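Local coordinates for protein cofilin (PDB 5IVU) that probably binds actin as a bacterial relative of the ADF/cofilin proteins, at residues A[15-18]-A[19-23]; A[46-50]-A[51-55]. All blocks are in the same frame, centred on the assembly; numbering follows the deposited sequence.

Contacts 1 and 2 are both local, each between residues a few positions apart, and they follow in series along the chain. Their centres lie about 16 Å apart, without touching. Contact 1 covers the last turns of helix 11-21 and the first residues beyond it. Contact 2 covers the loop after strand 39-46 and the first turn of helix 51-57. Both are partly buried, with a buried side packed toward the sheet and a mostly polar outer side. The chemistry differs with the place. Contact 1 pairs main-chain helix bonds with a tyrosine crossed by a lysine stem. Contact 2 relies on serine and aspartate oxygens that accept from backbone N-H groups around the helix start.

Contact 1: A[15-18]-A[19-23]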
ATOM      1  N   GLU A  15       9.992   7.587  -6.391  1.00 46.60           N
ATOM      2  CA  GLU A  15      10.508   8.790  -5.722  1.00 48.35           C
ATOM      3  C   GLU A  15       9.895   8.993  -4.350  1.00 44.66           C
ATOM      4  O   GLU A  15      10.620   9.192  -3.380  1.00 43.95           O
ATOM      5  CB  GLU A  15      10.261  10.052  -6.562  1.00 53.13           C
ATOM      6  CG  GLU A  15      11.180  10.204  -7.768  1.00 57.15           C
ATOM      7  CD  GLU A  15      10.809  11.382  -8.665  1.00 61.02           C
ATOM      8  OE1 GLU A  15      10.029  12.266  -8.239  1.00 66.58           O
ATOM      9  OE2 GLU A  15      11.299  11.424  -9.809  1.00 62.50           O
ATOM     10  N   THR A  16       8.564   8.942  -4.281  1.00 41.30           N
ATOM     11  CA  THR A  16       7.842   9.132  -3.016  1.00 38.66           C
ATOM     12  C   THR A  16       8.127   7.994  -2.038  1.00 36.06           C
ATOM     13  O   THR A  16       8.193   8.209  -0.829  1.00 36.95           O
ATOM     14  CB  THR A  16       6.319   9.245  -3.229  1.00 38.32           C
ATOM     15  OG1 THR A  16       6.053  10.138  -4.309  1.00 39.36           O
ATOM     16  CG2 THR A  16       5.627   9.782  -1.987  1.00 39.29           C
ATOM     17  N   TYR A  17       8.254   6.784  -2.566  1.00 35.47           N
ATOM     18  CA  TYR A  17       8.617   5.615  -1.774  1.00 34.98           C
ATOM     19  C   TYR A  17      10.019   5.772  -1.196  1.00 36.27           C
ATOM     20  O   TYR A  17      10.234   5.452  -0.021  1.00 35.66           O
ATOM     21  CB  TYR A  17       8.527   4.341  -2.616  1.00 34.31           C
ATOM     22  CG  TYR A  17       9.038   3.113  -1.897  1.00 36.53           C
ATOM     23  CD1 TYR A  17       8.385   2.616  -0.759  1.00 36.23           C
ATOM     24  CD2 TYR A  17      10.173   2.434  -2.350  1.00 36.74           C
ATOM     25  CE1 TYR A  17       8.856   1.482  -0.102  1.00 36.78           C
ATOM     26  CE2 TYR A  17      10.636   1.299  -1.699  1.00 36.49           C
ATOM     27  CZ  TYR A  17       9.973   0.835  -0.577  1.00 35.89           C
ATOM     28  OH  TYR A  17      10.419  -0.275   0.078  1.00 37.73           O
ATOM     29  N   GLN A  18      10.960   6.253  -2.015  1.00 35.78           N
ATOM     30  CA  GLN A  18      12.305   6.543  -1.531  1.00 38.09           C
ATOM     31  C   GLN A  18      12.265   7.604  -0.438  1.00 39.40           C
ATOM     32  O   GLN A  18      12.982   7.482   0.549  1.00 43.06           O
ATOM     33  CB  GLN A  18      13.251   6.969  -2.657  1.00 38.92           C
ATOM     34  CG  GLN A  18      13.625   5.870  -3.620  1.00 39.90           C
ATOM     35  CD  GLN A  18      14.473   6.345  -4.803  1.00 40.70           C
ATOM     36  OE1 GLN A  18      14.392   7.496  -5.247  1.00 45.06           O
ATOM     37  NE2 GLN A  18      15.300   5.452  -5.313  1.00 40.77           N
ATOM     38  N   GLN A  19      11.401   8.606  -0.585  1.00 39.15           N
ATOM     39  CA  GLN A  19      11.200   9.619   0.460  1.00 42.05           C
ATOM     40  C   GLN A  19      10.639   9.012   1.767  1.00 41.12           C
ATOM     41  O   GLN A  19      11.111   9.327   2.865  1.00 38.55           O
ATOM     42  CB  GLN A  19      10.279  10.727  -0.042  1.00 46.02           C
ATOM     43  CG  GLN A  19      10.322  11.993   0.802  1.00 51.82           C
ATOM     44  CD  GLN A  19       9.133  12.917   0.563  1.00 57.70           C
ATOM     45  OE1 GLN A  19       8.818  13.764   1.408  1.00 59.59           O
ATOM     46  NE2 GLN A  19       8.459  12.750  -0.582  1.00 57.76           N
ATOM     47  N   LEU A  20       9.647   8.132   1.645  1.00 40.18           N
ATOM     48  CA  LEU A  20       9.153   7.373   2.789  1.00 40.26           C
ATOM     49  C   LEU A  20      10.289   6.584   3.441  1.00 42.44           C
ATOM     50  O   LEU A  20      10.423   6.572   4.661  1.00 42.84           O
ATOM     51  CB  LEU A  20       7.994   6.438   2.382  1.00 40.33           C
ATOM     52  CG  LEU A  20       7.367   5.520   3.466  1.00 39.03           C
ATOM     53  CD1 LEU A  20       5.854   5.395   3.317  1.00 38.19           C
ATOM     54  CD2 LEU A  20       7.980   4.128   3.469  1.00 39.02           C
ATOM     55  N   LYS A  21      11.087   5.921   2.614  1.00 45.50           N
ATOM     56  CA  LYS A  21      12.151   5.032   3.079  1.00 49.19           C
ATOM     57  C   LYS A  21      13.316   5.758   3.788  1.00 49.98           C
ATOM     58  O   LYS A  21      13.880   5.210   4.725  1.00 51.12           O
ATOM     59  CB  LYS A  21      12.684   4.218   1.895  1.00 49.31           C
ATOM     60  CG  LYS A  21      13.543   3.035   2.293  1.00 50.44           C
ATOM     61  CD  LYS A  21      13.399   1.871   1.313  1.00 50.00           C
ATOM     62  CE  LYS A  21      13.901   2.206  -0.085  1.00 46.96           C
ATOM     63  NZ  LYS A  21      14.542   1.037  -0.745  1.00 45.80           N
ATOM     64  N   LEU A  22      13.614   6.993   3.366  1.00 52.29           N
ATOM     65  CA  LEU A  22      14.762   7.792   3.793  1.00 55.55           C
ATOM     66  C   LEU A  22      14.237   8.929   4.651  1.00 59.65           C
ATOM     67  O   LEU A  22      13.706   9.914   4.126  1.00 59.15           O
ATOM     68  CB  LEU A  22      15.443   8.490   2.612  1.00 55.90           C
ATOM     69  CG  LEU A  22      16.566   8.052   1.658  1.00 58.71           C
ATOM     70  CD1 LEU A  22      16.043   7.524   0.328  1.00 59.29           C
ATOM     71  CD2 LEU A  22      17.459   9.259   1.389  1.00 59.42           C
ATOM     72  N   GLY A  23      14.384   8.810   5.961  1.00 64.37           N
ATOM     73  CA  GLY A  23      13.983   9.887   6.861  1.00 68.81           C
ATOM     74  C   GLY A  23      12.492   9.995   7.052  1.00 66.52           C
ATOM     75  O   GLY A  23      11.730   9.325   6.380  1.00 63.54           O
TER
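Tyr17 and Lys21 meet one helical turn apart, an i to i+4 side-chain contact near the C-terminal end of a helix packed on the central sheet. The lysine stem passes the hydroxyl end of the ring at a slant, with Lys21 CE 3.8 Å from Tyr17 CE2 and Lys21 CD 3.9 Å from Tyr17 OH. Tyr17 CG stands anti to its own N (chi1 174°), which carries the ring along the helix toward that stem. The lysine chain is bent beyond CG and folds back on the ring. Beneath the side chains run four helical N-H to O bonds. Lys21 N gives to Tyr17 O at 2.8 Å, and Leu20 N to Thr16 O at 2.9 Å. The last runs from Leu22 N to Gln18 O, where Leu22 leaves helical geometry; its N-H...O angle is 133°. Further out, Tyr17 OH bonds to Thr114 O and Lys21 NZ to Thr114 OG1, while Leu20 packs on Leu84 and Ile29 of the sheet. A leucine at Tyr17 would probably leave Thr114 O without its hydroxyl partner and the lysine stem without the ring it crosses. Thr114 thus satisfies both polar ends, so the ring and the lysine stem can pack together with their polar atoms paired.

Contact 2: A[46-50]-A[51-55]; sequences SDSVD and YDNFL
Asp50 stands at the N-cap of helix 51-57, and its carbonyl O takes a weak, bent bond from Asn53 N at 3.1 Å. Its side chain caps the same turn: Asp52 N gives to Asp50 OD1 at 3.2 Å. The N-H reaches that oxygen from above the carboxylate plane, 50° out of it. With CG anti to the backbone N (chi1 -160°), the carboxylate swings over the helix start. Asn53 lies across Asp50 at about a right angle, and Asn53 OD1 comes 3.6 Å from Asp50 CB. Asn53 CG is also 3.6 Å from Ser48 OG. That hydroxyl oxygen accepts from Asp50 N at 3.1 Å, an ST turn that leads directly into the N-cap residue. A second ST turn precedes it, with Ser48 N bonded to Ser46 OG at 3.0 Å. On the buried side, Phe54 CD2 lies over one face of the Tyr51 ring, toward its rim. The Tyr51 ring also stacks on His130, while its OH bonds to Val128 O. Asp52 OD2 sits 3.8 Å from Asp50 OD1, so the two like charges probably repel mildly. Negative charge at this end should nonetheless suit the helix dipole, while the capping bond meets an N-H that has no earlier helical carbonyl to use.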
ATOM      1  N   SER A  46       0.964  10.430   3.352  1.00 40.87           N
ATOM      2  CA  SER A  46       0.574  10.898   4.668  1.00 39.65           C
ATOM      3  C   SER A  46       1.745  10.870   5.625  1.00 37.88           C
ATOM      4  O   SER A  46       2.600   9.985   5.553  1.00 38.76           O
ATOM      5  CB  SER A  46      -0.527  10.030   5.227  1.00 40.27           C
ATOM      6  OG  SER A  46      -0.985  10.555   6.462  1.00 41.33           O
ATOM      7  N   ASP A  47       1.754  11.851   6.518  1.00 37.13           N
ATOM      8  CA  ASP A  47       2.709  11.927   7.617  1.00 37.14           C
ATOM      9  C   ASP A  47       2.104  11.378   8.899  1.00 35.11           C
ATOM     10  O   ASP A  47       2.773  11.367   9.933  1.00 36.24           O
ATOM     11  CB  ASP A  47       3.209  13.378   7.823  1.00 39.18           C
ATOM     12  CG  ASP A  47       2.090  14.369   8.172  1.00 40.42           C
ATOM     13  OD1 ASP A  47       0.897  14.002   8.183  1.00 42.53           O
ATOM     14  OD2 ASP A  47       2.407  15.542   8.423  1.00 42.49           O
ATOM     15  N   SER A  48       0.848  10.925   8.841  1.00 34.08           N
ATOM     16  CA  SER A  48       0.111  10.544  10.047  1.00 33.76           C
ATOM     17  C   SER A  48       0.636   9.256  10.669  1.00 33.49           C
ATOM     18  O   SER A  48       0.787   8.248   9.994  1.00 33.60           O
ATOM     19  CB  SER A  48      -1.396  10.391   9.757  1.00 34.46           C
ATOM     20  OG  SER A  48      -2.077   9.862  10.889  1.00 32.45           O
ATOM     21  N   VAL A  49       0.878   9.303  11.971  1.00 34.22           N
ATOM     22  CA  VAL A  49       1.286   8.135  12.742  1.00 35.55           C
ATOM     23  C   VAL A  49       0.077   7.227  13.075  1.00 36.83           C
ATOM     24  O   VAL A  49       0.262   6.069  13.456  1.00 37.93           O
ATOM     25  CB  VAL A  49       2.021   8.589  14.035  1.00 36.37           C
ATOM     26  CG1 VAL A  49       1.030   8.973  15.141  1.00 36.68           C
ATOM     27  CG2 VAL A  49       3.004   7.538  14.520  1.00 36.75           C
ATOM     28  N   ASP A  50      -1.141   7.764  12.942  1.00 37.13           N
ATOM     29  CA  ASP A  50      -2.366   7.067  13.339  1.00 38.73           C
ATOM     30  C   ASP A  50      -2.769   6.029  12.297  1.00 37.63           C
ATOM     31  O   ASP A  50      -3.155   6.373  11.176  1.00 36.31           O
ATOM     32  CB  ASP A  50      -3.502   8.080  13.527  1.00 40.09           C
ATOM     33  CG  ASP A  50      -4.643   7.548  14.385  1.00 42.41           C
ATOM     34  OD1 ASP A  50      -4.792   6.316  14.552  1.00 40.51           O
ATOM     35  OD2 ASP A  50      -5.414   8.390  14.891  1.00 46.56           O
ATOM     36  N   TYR A  51      -2.683   4.760  12.673  1.00 38.70           N
ATOM     37  CA  TYR A  51      -3.056   3.670  11.773  1.00 41.59           C
ATOM     38  C   TYR A  51      -4.515   3.754  11.273  1.00 43.46           C
ATOM     39  O   TYR A  51      -4.807   3.291  10.165  1.00 46.71           O
ATOM     40  CB  TYR A  51      -2.788   2.304  12.418  1.00 41.72           C
ATOM     41  CG  TYR A  51      -2.812   1.155  11.433  1.00 40.58           C
ATOM     42  CD1 TYR A  51      -1.681   0.816  10.710  1.00 40.17           C
ATOM     43  CD2 TYR A  51      -3.976   0.417  11.218  1.00 39.40           C
ATOM     44  CE1 TYR A  51      -1.695  -0.238   9.806  1.00 41.54           C
ATOM     45  CE2 TYR A  51      -4.002  -0.632  10.315  1.00 40.51           C
ATOM     46  CZ  TYR A  51      -2.857  -0.962   9.613  1.00 40.54           C
ATOM     47  OH  TYR A  51      -2.871  -1.994   8.711  1.00 38.05           O
ATOM     48  N   ASP A  52      -5.412   4.353  12.057  1.00 42.98           N
ATOM     49  CA  ASP A  52      -6.807   4.535  11.625  1.00 43.23           C
ATOM     50  C   ASP A  52      -6.985   5.505  10.456  1.00 42.57           C
ATOM     51  O   ASP A  52      -7.935   5.350   9.676  1.00 45.70           O
ATOM     52  CB  ASP A  52      -7.691   4.968  12.795  1.00 43.87           C
ATOM     53  CG  ASP A  52      -7.872   3.871  13.815  1.00 43.84           C
ATOM     54  OD1 ASP A  52      -8.056   2.697  13.425  1.00 48.33           O
ATOM     55  OD2 ASP A  52      -7.843   4.181  15.017  1.00 45.44           O
ATOM     56  N   ASN A  53      -6.097   6.486  10.329  1.00 39.98           N
ATOM     57  CA  ASN A  53      -6.067   7.352   9.135  1.00 41.89           C
ATOM     58  C   ASN A  53      -5.711   6.582   7.865  1.00 41.08           C
ATOM     59  O   ASN A  53      -6.228   6.891   6.783  1.00 39.45           O
ATOM     60  CB  ASN A  53      -5.073   8.507   9.294  1.00 43.29           C
ATOM     61  CG  ASN A  53      -5.624   9.641  10.138  1.00 45.17           C
ATOM     62  OD1 ASN A  53      -6.014   9.448  11.290  1.00 47.82           O
ATOM     63  ND2 ASN A  53      -5.683  10.828   9.553  1.00 45.42           N
ATOM     64  N   PHE A  54      -4.817   5.596   8.001  1.00 39.10           N
ATOM     65  CA  PHE A  54      -4.480   4.688   6.901  1.00 37.04           C
ATOM     66  C   PHE A  54      -5.706   3.888   6.475  1.00 36.90           C
ATOM     67  O   PHE A  54      -6.054   3.883   5.287  1.00 34.55           O
ATOM     68  CB  PHE A  54      -3.339   3.749   7.300  1.00 36.61           C
ATOM     69  CG  PHE A  54      -3.061   2.662   6.302  1.00 35.26           C
ATOM     70  CD1 PHE A  54      -2.808   2.968   4.967  1.00 34.63           C
ATOM     71  CD2 PHE A  54      -3.014   1.332   6.702  1.00 36.16           C
ATOM     72  CE1 PHE A  54      -2.540   1.968   4.042  1.00 34.26           C
ATOM     73  CE2 PHE A  54      -2.737   0.325   5.785  1.00 36.56           C
ATOM     74  CZ  PHE A  54      -2.503   0.647   4.449  1.00 35.93           C
ATOM     75  N   LEU A  55      -6.360   3.251   7.451  1.00 36.59           N
ATOM     76  CA  LEU A  55      -7.566   2.470   7.197  1.00 39.17           C
ATOM     77  C   LEU A  55      -8.677   3.287   6.538  1.00 40.42           C
ATOM     78  O   LEU A  55      -9.382   2.769   5.668  1.00 41.46           O
ATOM     79  CB  LEU A  55      -8.087   1.833   8.481  1.00 39.99           C
ATOM     80  CG  LEU A  55      -7.233   0.697   9.056  1.00 41.68           C
ATOM     81  CD1 LEU A  55      -7.832   0.188  10.363  1.00 42.63           C
ATOM     82  CD2 LEU A  55      -7.087  -0.449   8.060  1.00 41.43           C
TER